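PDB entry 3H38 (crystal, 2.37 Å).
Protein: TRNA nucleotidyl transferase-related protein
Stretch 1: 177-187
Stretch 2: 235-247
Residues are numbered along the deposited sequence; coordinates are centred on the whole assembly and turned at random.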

# COMPACT_ATOMS: atom_id res chain seq x y z
N ARG A 177 -14.17 -3.92 2.26
CA ARG A 177 -13.89 -5.33 2.03
C ARG A 177 -13.95 -5.69 0.57
O ARG A 177 -13.55 -6.80 0.16
CB ARG A 177 -14.89 -6.20 2.80
CG ARG A 177 -14.61 -6.32 4.30
CD ARG A 177 -15.88 -6.71 5.09
NE ARG A 177 -15.70 -6.41 6.51
CZ ARG A 177 -16.63 -6.49 7.45
NH1 ARG A 177 -17.87 -6.88 7.18
NH2 ARG A 177 -16.29 -6.17 8.69
N ILE A 178 -14.47 -4.77 -0.23
CA ILE A 178 -14.51 -5.00 -1.67
C ILE A 178 -13.06 -5.02 -2.17
O ILE A 178 -12.68 -5.90 -2.93
CB ILE A 178 -15.36 -3.95 -2.39
CG1 ILE A 178 -16.85 -4.21 -2.14
CG2 ILE A 178 -15.03 -3.93 -3.91
CD1 ILE A 178 -17.75 -3.04 -2.52
N LEU A 179 -12.25 -4.06 -1.70
CA LEU A 179 -10.85 -3.94 -2.10
C LEU A 179 -10.01 -5.00 -1.38
O LEU A 179 -9.13 -5.62 -2.01
CB LEU A 179 -10.32 -2.52 -1.82
CG LEU A 179 -10.99 -1.38 -2.63
CD1 LEU A 179 -10.65 0.02 -2.14
CD2 LEU A 179 -10.59 -1.47 -4.10
N ARG A 180 -10.32 -5.25 -0.11
CA ARG A 180 -9.63 -6.26 0.69
C ARG A 180 -9.75 -7.67 0.11
O ARG A 180 -8.79 -8.46 0.16
CB ARG A 180 -10.11 -6.27 2.14
CG ARG A 180 -9.74 -5.02 2.92
CD ARG A 180 -10.45 -4.97 4.23
NE ARG A 180 -10.03 -6.07 5.07
CZ ARG A 180 -8.99 -6.00 5.88
NH1 ARG A 180 -8.64 -7.06 6.62
NH2 ARG A 180 -8.30 -4.86 5.97
N ALA A 181 -10.93 -7.98 -0.43
CA ALA A 181 -11.15 -9.30 -1.05
C ALA A 181 -10.21 -9.49 -2.24
O ALA A 181 -9.51 -10.49 -2.34
CB ALA A 181 -12.59 -9.48 -1.48
N ILE A 182 -10.15 -8.51 -3.12
CA ILE A 182 -9.23 -8.60 -4.23
C ILE A 182 -7.81 -8.75 -3.70
O ILE A 182 -7.06 -9.63 -4.16
CB ILE A 182 -9.36 -7.36 -5.15
CG1 ILE A 182 -10.69 -7.40 -5.90
CG2 ILE A 182 -8.18 -7.25 -6.10
CD1 ILE A 182 -11.32 -6.05 -6.02
N ARG A 183 -7.45 -7.95 -2.72
CA ARG A 183 -6.13 -8.02 -2.18
C ARG A 183 -5.69 -9.36 -1.68
O ARG A 183 -4.62 -9.77 -1.97
CB ARG A 183 -5.88 -6.97 -1.12
CG ARG A 183 -4.71 -7.27 -0.30
CD ARG A 183 -4.13 -6.08 0.33
NE ARG A 183 -5.09 -5.49 1.23
CZ ARG A 183 -5.11 -5.69 2.53
NH1 ARG A 183 -6.03 -5.14 3.28
NH2 ARG A 183 -4.21 -6.44 3.08
N PHE A 184 -6.52 -10.03 -0.89
CA PHE A 184 -6.17 -11.37 -0.40
C PHE A 184 -6.36 -12.40 -1.52
O PHE A 184 -5.74 -13.45 -1.51
CB PHE A 184 -7.00 -11.76 0.83
CG PHE A 184 -6.71 -10.93 2.08
CD1 PHE A 184 -7.70 -10.15 2.66
CD2 PHE A 184 -5.47 -10.96 2.69
CE1 PHE A 184 -7.45 -9.41 3.81
CE2 PHE A 184 -5.22 -10.22 3.84
CZ PHE A 184 -6.22 -9.45 4.40
N GLU A 185 -7.23 -12.10 -2.47
CA GLU A 185 -7.35 -12.94 -3.66
C GLU A 185 -6.02 -13.03 -4.42
O GLU A 185 -5.59 -14.12 -4.78
CB GLU A 185 -8.43 -12.42 -4.60
CG GLU A 185 -9.28 -13.52 -5.20
CD GLU A 185 -10.05 -13.06 -6.42
OE1 GLU A 185 -9.81 -11.91 -6.89
OE2 GLU A 185 -10.89 -13.84 -6.93
N GLN A 186 -5.38 -11.90 -4.67
CA GLN A 186 -4.09 -11.96 -5.35
C GLN A 186 -2.95 -12.36 -4.41
O GLN A 186 -1.96 -12.92 -4.86
CB GLN A 186 -3.73 -10.66 -6.11
CG GLN A 186 -4.85 -9.95 -6.88
CD GLN A 186 -5.63 -10.89 -7.78
OE1 GLN A 186 -5.06 -11.75 -8.43
NE2 GLN A 186 -6.95 -10.72 -7.83
N ARG A 187 -3.07 -12.06 -3.12
CA ARG A 187 -1.96 -12.31 -2.20
C ARG A 187 -1.65 -13.80 -1.94
O ARG A 187 -0.49 -14.17 -1.77
CB ARG A 187 -2.16 -11.59 -0.87
CG ARG A 187 -1.22 -12.09 0.22
CD ARG A 187 -1.91 -12.00 1.55
NE ARG A 187 -1.60 -10.80 2.32
CZ ARG A 187 -1.06 -10.83 3.54
NH1 ARG A 187 -0.82 -9.69 4.19
NH2 ARG A 187 -0.77 -12.00 4.13
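Stretch 2, residues 235-247: RRMAQFDVIKHLF

Stretch 2 runs against the helix of 177-187 in a broadly antiparallel sense, as two helical segments joined by a tight turn. Residues 235-239 belong to a helix that begins earlier in the chain; its N-to-C direction makes 132° with that of stretch 1, and the axes come within 10.3 Å. The second segment, 242-246, makes 144° and stays farther off, at 12.3 Å, with the opposite sign of crossing. Because the direction is reversed, the early residues of stretch 2 meet the C-terminal half of stretch 1 and the later ones meet its beginning.

The side chain of R235 is out of reach, and the contact opens with R236, whose CA lies 6.8 Å from the CA of I182, the nearest CA pair across the two stretches. This arginine does two jobs. Its chain packs on apolar surface, with R236 CG 3.7 Å from I182 CG1, and CG also lies 3.6 Å from Q186 NE2. With chi1 t and chi2 p, the side chain carries its guanidinium edge-on to E185 in a two-pronged salt bridge: R236 NE to E185 OE1 at 2.9 Å and R236 NH1 to E185 OE2 at 2.7 Å, both nearly straight. A weak hydrogen bond from R236 NH2 to Q239 OE1 at 3.0 Å ties the remaining nitrogen back to its own stretch.

One residue on, M237 leaves the CA sideways yet still reaches two partners, with SD 3.8 Å from L179 CD2 and CG 4.0 Å from I182 CD1. A238 and Q239 make no contact with stretch 1. F240 then turns back toward it, and I182 CD1 sits at the edge of its ring, 4.1 Å from CD2.

The change of direction comes at D241, which has positive phi (70°) and ends the helix in a Schellman motif. V242 N bonds to M237 O at 2.8 Å and D241 N to A238 O at 2.8 Å, so the chain is redirected with its amides still paired. V242 follows at once with its side chain toward stretch 1: CG2 is 3.8 Å from I178 CG2, and CG1 is 3.8 Å from L179 CD2.

I243 points away, and K244 and H245 are out of reach. L246, one turn after V242, faces stretch 1 again and brings CD1 to 4.1 Å from L179 CD2; F247 then leaves helical geometry. L179 CD2 is thus shared by M237, V242 and L246. The rule to read here is a polar clamp at one end of an apolar seam, with a turn that lets both helical segments contribute to it.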

# COMPACT_ATOMS: atom_id res chain seq x y z
N ARG A 235 -6.19 -4.95 -12.18
CA ARG A 235 -6.96 -5.46 -13.32
C ARG A 235 -8.18 -6.13 -12.79
O ARG A 235 -9.22 -6.18 -13.44
CB ARG A 235 -6.12 -6.40 -14.18
CG ARG A 235 -4.88 -5.69 -14.73
CD ARG A 235 -3.96 -6.66 -15.43
NE ARG A 235 -3.25 -6.04 -16.55
CZ ARG A 235 -2.05 -6.44 -16.97
NH1 ARG A 235 -1.43 -5.83 -18.01
NH2 ARG A 235 -1.45 -7.43 -16.31
N ARG A 236 -8.07 -6.61 -11.56
CA ARG A 236 -9.20 -7.28 -10.93
C ARG A 236 -10.27 -6.25 -10.57
O ARG A 236 -11.46 -6.47 -10.80
CB ARG A 236 -8.73 -8.08 -9.71
CG ARG A 236 -9.78 -9.00 -9.13
CD ARG A 236 -10.41 -9.94 -10.15
NE ARG A 236 -10.85 -11.15 -9.48
CZ ARG A 236 -11.83 -11.95 -9.89
NH1 ARG A 236 -12.13 -13.03 -9.18
NH2 ARG A 236 -12.52 -11.68 -10.98
N MET A 237 -9.85 -5.10 -10.04
CA MET A 237 -10.76 -3.99 -9.74
C MET A 237 -11.50 -3.59 -11.01
O MET A 237 -12.70 -3.40 -11.01
CB MET A 237 -9.97 -2.78 -9.24
CG MET A 237 -9.42 -2.96 -7.80
SD MET A 237 -8.31 -1.65 -7.18
CE MET A 237 -6.73 -2.50 -7.25
N ALA A 238 -10.76 -3.48 -12.11
CA ALA A 238 -11.35 -3.08 -13.35
C ALA A 238 -12.33 -4.16 -13.80
O ALA A 238 -13.47 -3.87 -14.15
CB ALA A 238 -10.28 -2.82 -14.36
N GLN A 239 -11.99 -5.40 -13.63
CA GLN A 239 -12.89 -6.46 -13.99
C GLN A 239 -14.16 -6.31 -13.23
O GLN A 239 -15.18 -6.69 -13.70
CB GLN A 239 -12.32 -7.78 -13.59
CG GLN A 239 -11.63 -8.50 -14.64
CD GLN A 239 -11.18 -9.85 -14.18
OE1 GLN A 239 -11.98 -10.66 -13.75
NE2 GLN A 239 -9.89 -10.11 -14.29
N PHE A 240 -14.07 -5.81 -12.02
CA PHE A 240 -15.25 -5.66 -11.17
C PHE A 240 -15.89 -4.28 -11.27
O PHE A 240 -16.86 -4.01 -10.56
CB PHE A 240 -14.92 -5.97 -9.70
CG PHE A 240 -14.88 -7.45 -9.38
CD1 PHE A 240 -15.88 -8.30 -9.81
CD2 PHE A 240 -13.84 -7.98 -8.62
CE1 PHE A 240 -15.86 -9.66 -9.50
CE2 PHE A 240 -13.82 -9.32 -8.31
CZ PHE A 240 -14.83 -10.16 -8.76
N ASP A 241 -15.35 -3.43 -12.12
CA ASP A 241 -15.84 -2.06 -12.27
C ASP A 241 -15.57 -1.16 -11.08
O ASP A 241 -16.21 -0.12 -10.93
CB ASP A 241 -17.34 -2.05 -12.57
CG ASP A 241 -17.65 -2.55 -13.97
OD1 ASP A 241 -18.68 -3.22 -14.16
OD2 ASP A 241 -16.83 -2.28 -14.87
N VAL A 242 -14.63 -1.54 -10.23
CA VAL A 242 -14.36 -0.77 -9.01
C VAL A 242 -13.72 0.58 -9.31
O VAL A 242 -14.11 1.61 -8.74
CB VAL A 242 -13.42 -1.55 -8.05
CG1 VAL A 242 -12.85 -0.65 -6.98
CG2 VAL A 242 -14.13 -2.76 -7.46
N ILE A 243 -12.74 0.57 -10.21
CA ILE A 243 -11.96 1.78 -10.43
C ILE A 243 -12.84 3.00 -10.70
O ILE A 243 -12.60 4.07 -10.13
CB ILE A 243 -10.98 1.67 -11.59
CG1 ILE A 243 -10.07 0.47 -11.40
CG2 ILE A 243 -10.20 2.97 -11.71
CD1 ILE A 243 -9.14 0.22 -12.55
N LYS A 244 -13.83 2.85 -11.58
CA LYS A 244 -14.70 3.97 -11.93
C LYS A 244 -15.56 4.49 -10.76
O LYS A 244 -15.83 5.69 -10.66
CB LYS A 244 -15.55 3.66 -13.18
CG LYS A 244 -17.01 3.29 -12.92
CD LYS A 244 -17.27 1.77 -13.00
CE LYS A 244 -18.13 1.37 -14.21
NZ LYS A 244 -17.34 1.13 -15.46
N HIS A 245 -16.00 3.58 -9.88
CA HIS A 245 -16.70 3.99 -8.66
C HIS A 245 -15.76 4.60 -7.64
O HIS A 245 -16.20 5.27 -6.71
CB HIS A 245 -17.42 2.82 -8.01
CG HIS A 245 -18.63 2.37 -8.76
ND1 HIS A 245 -19.82 3.05 -8.71
CD2 HIS A 245 -18.83 1.29 -9.55
CE1 HIS A 245 -20.72 2.40 -9.45
NE2 HIS A 245 -20.13 1.34 -9.97
N LEU A 246 -14.47 4.35 -7.79
CA LEU A 246 -13.52 5.06 -6.94
C LEU A 246 -13.20 6.45 -7.55
O LEU A 246 -13.12 7.45 -6.83
CB LEU A 246 -12.24 4.24 -6.70
CG LEU A 246 -12.41 2.88 -6.03
CD1 LEU A 246 -11.06 2.24 -5.73
CD2 LEU A 246 -13.23 3.01 -4.74
N PHE A 247 -13.05 6.47 -8.87
CA PHE A 247 -12.67 7.68 -9.61
C PHE A 247 -13.56 7.79 -10.83
O PHE A 247 -13.36 7.08 -11.81
CB PHE A 247 -11.21 7.63 -10.04
CG PHE A 247 -10.30 7.13 -8.98
CD1 PHE A 247 -9.95 5.80 -8.93
CD2 PHE A 247 -9.84 7.98 -7.99
CE1 PHE A 247 -9.13 5.32 -7.91
CE2 PHE A 247 -9.03 7.51 -6.97
CZ PHE A 247 -8.67 6.18 -6.94